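Circadian clock oscillator protein KaiA (Nostoc sp., PDB 1R5Q) probably stimulates the autophosphorylation of KaiC as part of the KaiABC oscillator that sets circadian rhythm in cyanobacteria. Local coordinates at residues Q8-Q13 and A46-P51; L22-T27 and K33-K38. All coordinates share one frame; numbering follows the deposited sequence.

Contact 1 (Q8-Q13 and A46-P51); sequences QILLQQ and ANIPVP
Leu10 and Leu11, on the first turns of helix 8-24, meet Ala46 and Ile48, which belong to the link between helices 33-45 and 50-67, a junction at one end of this KaiA C-terminal four-helix bundle. The contact is wholly apolar and small, burying 120 Å² in all. Leu10 carries most of the first helix's share. Its CG stands opposite the backbone N and next to the carbonyl carbon (chi1 172°), turned toward the other segment, and CD2, trans to CA about the next bond, reaches the CB of Ala46, 3.6 Å away; this is the tightest approach between the segments. Asn47 then leaves the helix with a positive phi of 58°, closing helix 33-45 in a Schellman motif. After this turn Ile48 points its side chain toward the start of helix 8-24, while the side chain of Asn47 rests on Tyr96 of helix 82-100. Pro49 follows at the N-cap position of helix 50-67. Ile48 is buried and extends its long branch, with CG1 lying opposite its carbonyl carbon (chi1 -70°), toward both leucines. Its terminal CD1 touches one methyl of each, lying 4.3 Å from Leu10 CD2 and 4.4 Å from Leu11 CD2.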
loop_
_atom_site.group_PDB
_atom_site.type_symbol
_atom_site.label_atom_id
_atom_site.label_comp_id
_atom_site.label_asym_id
_atom_site.label_seq_id
_atom_site.Cartn_x
_atom_site.Cartn_y
_atom_site.Cartn_z
ATOM N N GLN A 8 -6.218 -12.422 7.897
ATOM C CA GLN A 8 -5.801 -11.233 8.620
ATOM C C GLN A 8 -4.312 -11.206 8.941
ATOM O O GLN A 8 -3.739 -10.129 9.091
ATOM C CB GLN A 8 -6.618 -11.075 9.908
ATOM C CG GLN A 8 -8.060 -10.640 9.659
ATOM C CD GLN A 8 -8.158 -9.438 8.722
ATOM O OE1 GLN A 8 -7.358 -8.489 8.803
ATOM N NE2 GLN A 8 -9.152 -9.466 7.833
ATOM N N ILE A 9 -3.681 -12.375 9.058
ATOM C CA ILE A 9 -2.247 -12.404 9.348
ATOM C C ILE A 9 -1.483 -11.636 8.260
ATOM O O ILE A 9 -0.661 -10.770 8.556
ATOM C CB ILE A 9 -1.698 -13.856 9.440
ATOM C CG1 ILE A 9 -2.200 -14.513 10.732
ATOM C CG2 ILE A 9 -0.158 -13.846 9.430
ATOM C CD1 ILE A 9 -1.582 -15.870 11.012
ATOM N N LEU A 10 -1.778 -11.938 7.001
ATOM C CA LEU A 10 -1.106 -11.266 5.895
ATOM C C LEU A 10 -1.603 -9.841 5.686
ATOM O O LEU A 10 -0.802 -8.931 5.458
ATOM C CB LEU A 10 -1.274 -12.060 4.598
ATOM C CG LEU A 10 -0.770 -11.337 3.350
ATOM C CD1 LEU A 10 0.725 -11.021 3.477
ATOM C CD2 LEU A 10 -1.053 -12.216 2.131
ATOM N N LEU A 11 -2.916 -9.644 5.757
ATOM C CA LEU A 11 -3.475 -8.312 5.550
ATOM C C LEU A 11 -2.943 -7.284 6.553
ATOM O O LEU A 11 -2.855 -6.091 6.229
ATOM C CB LEU A 11 -5.009 -8.343 5.595
ATOM C CG LEU A 11 -5.741 -9.097 4.467
ATOM C CD1 LEU A 11 -7.264 -8.889 4.588
ATOM C CD2 LEU A 11 -5.259 -8.590 3.107
ATOM N N GLN A 12 -2.600 -7.732 7.765
ATOM C CA GLN A 12 -2.060 -6.814 8.775
ATOM C C GLN A 12 -0.597 -6.516 8.471
ATOM O O GLN A 12 -0.123 -5.385 8.668
ATOM C CB GLN A 12 -2.205 -7.390 10.196
ATOM C CG GLN A 12 -3.600 -7.194 10.796
ATOM C CD GLN A 12 -4.080 -5.739 10.728
ATOM O OE1 GLN A 12 -5.121 -5.434 10.122
ATOM N NE2 GLN A 12 -3.323 -4.836 11.344
ATOM N N GLN A 13 0.123 -7.522 7.985
ATOM C CA GLN A 13 1.521 -7.326 7.616
ATOM C C GLN A 13 1.574 -6.337 6.433
ATOM O O GLN A 13 2.411 -5.432 6.399
ATOM C CB GLN A 13 2.168 -8.658 7.216
ATOM C CG GLN A 13 2.360 -9.643 8.387
ATOM C CD GLN A 13 2.975 -10.984 7.972
ATOM O OE1 GLN A 13 3.309 -11.813 8.824
ATOM N NE2 GLN A 13 3.115 -11.203 6.662
ATOM N N ALA A 46 -0.598 -12.840 -3.610
ATOM C CA ALA A 46 -1.762 -13.250 -2.820
ATOM C C ALA A 46 -3.126 -12.963 -3.460
ATOM O O ALA A 46 -4.155 -13.214 -2.840
ATOM C CB ALA A 46 -1.703 -12.621 -1.423
ATOM N N ASN A 47 -3.128 -12.427 -4.683
ATOM C CA ASN A 47 -4.361 -12.139 -5.431
ATOM C C ASN A 47 -5.283 -11.192 -4.687
ATOM O O ASN A 47 -6.504 -11.283 -4.787
ATOM C CB ASN A 47 -5.129 -13.437 -5.716
ATOM C CG ASN A 47 -6.123 -13.284 -6.858
ATOM O OD1 ASN A 47 -7.168 -13.941 -6.898
ATOM N ND2 ASN A 47 -5.790 -12.423 -7.791
ATOM N N ILE A 48 -4.699 -10.280 -3.930
ATOM C CA ILE A 48 -5.479 -9.327 -3.159
ATOM C C ILE A 48 -6.151 -8.331 -4.101
ATOM O O ILE A 48 -5.489 -7.765 -4.956
ATOM C CB ILE A 48 -4.564 -8.587 -2.176
ATOM C CG1 ILE A 48 -4.120 -9.575 -1.085
ATOM C CG2 ILE A 48 -5.302 -7.372 -1.585
ATOM C CD1 ILE A 48 -2.788 -9.255 -0.523
ATOM N N PRO A 49 -7.470 -8.131 -3.959
ATOM C CA PRO A 49 -8.246 -7.211 -4.787
ATOM C C PRO A 49 -7.822 -5.760 -4.521
ATOM O O PRO A 49 -7.465 -5.399 -3.402
ATOM C CB PRO A 49 -9.695 -7.457 -4.346
ATOM C CG PRO A 49 -9.674 -8.791 -3.674
ATOM C CD PRO A 49 -8.338 -8.802 -2.973
ATOM N N VAL A 50 -7.885 -4.930 -5.547
ATOM C CA VAL A 50 -7.510 -3.531 -5.391
ATOM C C VAL A 50 -8.332 -2.811 -4.315
ATOM O O VAL A 50 -7.784 -2.035 -3.546
ATOM C CB VAL A 50 -7.606 -2.790 -6.758
ATOM C CG1 VAL A 50 -7.470 -1.278 -6.558
ATOM C CG2 VAL A 50 -6.494 -3.294 -7.676
ATOM N N PRO A 51 -9.647 -3.082 -4.215
ATOM C CA PRO A 51 -10.414 -2.374 -3.170
ATOM C C PRO A 51 -9.848 -2.545 -1.759
ATOM O O PRO A 51 -10.002 -1.661 -0.908
ATOM C CB PRO A 51 -11.819 -2.971 -3.291
ATOM C CG PRO A 51 -11.911 -3.278 -4.786
ATOM C CD PRO A 51 -10.535 -3.895 -5.071
#

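Contact 2 (L22-T27 and K33-K38); sequences LLSYFT and KEKIDK
Tyr25 offers the edge of its ring to Ile36: the methyl CD1 of Ile36 lies near the ring plane, 4.2 Å from Tyr25 CE1. At the corner diagonally across the ring, Tyr25 CD2 sits over the centre of the Phe26 ring, 3.7 Å above its plane, while Phe26 CE1 in turn lies in the plane of the Tyr25 ring, at its edge. Tyr25 is therefore held edge-on between an aliphatic methyl and an aromatic face. Its CG points opposite the backbone N (chi1 -164°), bringing the CE1 edge round to Ile36, and the hydroxyl at the far end is hydrogen-bonded to Asp87 OD1 of helix 82-100. The buried Ile36 also packs on Ile21 and on Ile88, so that it joins three helices of the four-helix bundle. The segments flank the connection between helices 8-24 and 33-45, and a type I beta turn spans Ser24 to Thr27, with a hydrogen bond from Thr27 N to Ser24 O of 3.1 Å. Away from the rings, Lys35 reaches across toward Ser24. Its chain is extended beyond CG and brings NZ to 3.7 Å from Ser24 OG, a proximity without a hydrogen bond; the methylene CD lies 4.1 Å from the same oxygen. Ser24 OG is engaged one turn back, by a hydrogen bond with Gln20 O, and this is consistent with its chi1 of 78°, which tucks the hydroxyl between its own N and carbonyl carbon. One turn apart on helix 33-45, Lys33 NZ donates to Asp37 OD2 at 3.0 Å in a salt bridge that uses the syn lone pair of the carboxylate oxygen.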
loop_
_atom_site.group_PDB
_atom_site.type_symbol
_atom_site.label_atom_id
_atom_site.label_comp_id
_atom_site.label_asym_id
_atom_site.label_seq_id
_atom_site.Cartn_x
_atom_site.Cartn_y
_atom_site.Cartn_z
ATOM N N LEU A 22 4.145 4.859 2.958
ATOM C CA LEU A 22 3.599 6.204 3.066
ATOM C C LEU A 22 4.566 7.136 3.837
ATOM O O LEU A 22 4.871 8.224 3.376
ATOM C CB LEU A 22 2.251 6.178 3.790
ATOM C CG LEU A 22 1.040 5.577 3.057
ATOM C CD1 LEU A 22 -0.123 5.385 4.026
ATOM C CD2 LEU A 22 0.640 6.484 1.901
ATOM N N LEU A 23 5.039 6.689 5.001
ATOM C CA LEU A 23 5.924 7.499 5.831
ATOM C C LEU A 23 7.293 7.780 5.226
ATOM O O LEU A 23 8.009 8.676 5.687
ATOM C CB LEU A 23 6.078 6.858 7.215
ATOM C CG LEU A 23 4.747 6.767 7.986
ATOM C CD1 LEU A 23 4.954 6.171 9.385
ATOM C CD2 LEU A 23 4.134 8.162 8.073
ATOM N N SER A 24 7.688 7.027 4.207
ATOM C CA SER A 24 8.975 7.318 3.599
ATOM C C SER A 24 8.793 7.785 2.161
ATOM O O SER A 24 9.773 8.076 1.475
ATOM C CB SER A 24 9.860 6.082 3.618
ATOM O OG SER A 24 9.468 5.201 2.597
ATOM N N TYR A 25 7.542 7.890 1.711
ATOM C CA TYR A 25 7.276 8.255 0.324
ATOM C C TYR A 25 7.821 9.593 -0.162
ATOM O O TYR A 25 8.235 9.728 -1.322
ATOM C CB TYR A 25 5.779 8.238 0.027
ATOM C CG TYR A 25 5.517 8.234 -1.468
ATOM C CD1 TYR A 25 5.670 7.057 -2.217
ATOM C CD2 TYR A 25 5.163 9.407 -2.148
ATOM C CE1 TYR A 25 5.485 7.049 -3.591
ATOM C CE2 TYR A 25 4.968 9.399 -3.539
ATOM C CZ TYR A 25 5.138 8.217 -4.243
ATOM O OH TYR A 25 5.013 8.210 -5.607
ATOM N N PHE A 26 7.782 10.594 0.703
ATOM C CA PHE A 26 8.269 11.898 0.306
ATOM C C PHE A 26 9.683 12.178 0.812
ATOM O O PHE A 26 10.095 13.333 0.926
ATOM C CB PHE A 26 7.264 12.961 0.746
ATOM C CG PHE A 26 5.956 12.889 -0.010
ATOM C CD1 PHE A 26 5.922 13.146 -1.380
ATOM C CD2 PHE A 26 4.759 12.581 0.647
ATOM C CE1 PHE A 26 4.713 13.104 -2.087
ATOM C CE2 PHE A 26 3.542 12.535 -0.048
ATOM C CZ PHE A 26 3.516 12.801 -1.421
ATOM N N THR A 27 10.415 11.099 1.095
ATOM C CA THR A 27 11.811 11.154 1.536
ATOM C C THR A 27 12.627 10.565 0.375
ATOM O O THR A 27 12.127 10.408 -0.736
ATOM C CB THR A 27 12.082 10.265 2.781
ATOM O OG1 THR A 27 11.189 10.622 3.843
ATOM C CG2 THR A 27 13.521 10.460 3.283
ATOM N N LYS A 33 12.182 2.377 -3.196
ATOM C CA LYS A 33 11.899 1.556 -4.369
ATOM C C LYS A 33 11.703 0.087 -4.015
ATOM O O LYS A 33 10.776 -0.561 -4.504
ATOM C CB LYS A 33 13.027 1.696 -5.392
ATOM C CG LYS A 33 12.723 1.048 -6.731
ATOM C CD LYS A 33 13.837 1.312 -7.727
ATOM C CE LYS A 33 13.454 0.792 -9.091
ATOM N NZ LYS A 33 12.968 -0.613 -8.987
ATOM N N GLU A 34 12.571 -0.428 -3.150
ATOM C CA GLU A 34 12.505 -1.821 -2.730
ATOM C C GLU A 34 11.299 -2.109 -1.854
ATOM O O GLU A 34 10.737 -3.197 -1.909
ATOM C CB GLU A 34 13.786 -2.213 -1.986
ATOM C CG GLU A 34 14.665 -3.163 -2.786
ATOM C CD GLU A 34 13.929 -4.444 -3.161
ATOM O OE1 GLU A 34 13.639 -5.247 -2.244
ATOM O OE2 GLU A 34 13.632 -4.640 -4.367
ATOM N N LYS A 35 10.910 -1.145 -1.032
ATOM C CA LYS A 35 9.751 -1.345 -0.175
ATOM C C LYS A 35 8.511 -1.491 -1.050
ATOM O O LYS A 35 7.657 -2.337 -0.796
ATOM C CB LYS A 35 9.546 -0.155 0.762
ATOM C CG LYS A 35 10.533 -0.057 1.911
ATOM C CD LYS A 35 10.224 1.169 2.785
ATOM C CE LYS A 35 11.257 1.324 3.900
ATOM N NZ LYS A 35 11.100 2.602 4.639
ATOM N N ILE A 36 8.427 -0.659 -2.081
ATOM C CA ILE A 36 7.290 -0.676 -2.991
ATOM C C ILE A 36 7.299 -1.935 -3.843
ATOM O O ILE A 36 6.267 -2.559 -4.041
ATOM C CB ILE A 36 7.288 0.572 -3.923
ATOM C CG1 ILE A 36 6.888 1.820 -3.121
ATOM C CG2 ILE A 36 6.309 0.372 -5.076
ATOM C CD1 ILE A 36 7.029 3.111 -3.905
ATOM N N ASP A 37 8.471 -2.308 -4.343
ATOM C CA ASP A 37 8.574 -3.494 -5.178
ATOM C C ASP A 37 8.162 -4.739 -4.401
ATOM O O ASP A 37 7.475 -5.605 -4.931
ATOM C CB ASP A 37 9.998 -3.645 -5.725
ATOM C CG ASP A 37 10.275 -2.712 -6.903
ATOM O OD1 ASP A 37 9.353 -2.483 -7.727
ATOM O OD2 ASP A 37 11.421 -2.224 -7.022
ATOM N N LYS A 38 8.553 -4.807 -3.135
ATOM C CA LYS A 38 8.214 -5.954 -2.294
ATOM C C LYS A 38 6.728 -6.014 -1.952
ATOM O O LYS A 38 6.138 -7.097 -1.923
ATOM C CB LYS A 38 9.032 -5.926 -0.998
ATOM C CG LYS A 38 10.506 -6.228 -1.189
ATOM C CD LYS A 38 11.227 -6.333 0.165
ATOM C CE LYS A 38 10.603 -7.407 1.064
ATOM N NZ LYS A 38 11.337 -7.566 2.368
#

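Helix 8-24 takes part in both contacts, with its first turns in contact 1 and its last in contact 2. Their centres are 18 Å apart, on opposite sides of the chain's centre, and their nearest atoms are about 9 Å apart, so the two do not touch. Helix 33-45 is bracketed by them: contact 2 uses its opening turns, and contact 1 the residues just past its end, which lead into helix 50-67. Helix 82-100 backs both, through Leu89 and Tyr96 near contact 1 and through Leu83, Thr84, Asp87 and Ile88 near contact 2. Both contacts lie in the C-terminal domain, to which homodimerization and KaiC binding are assigned in the KaiA family.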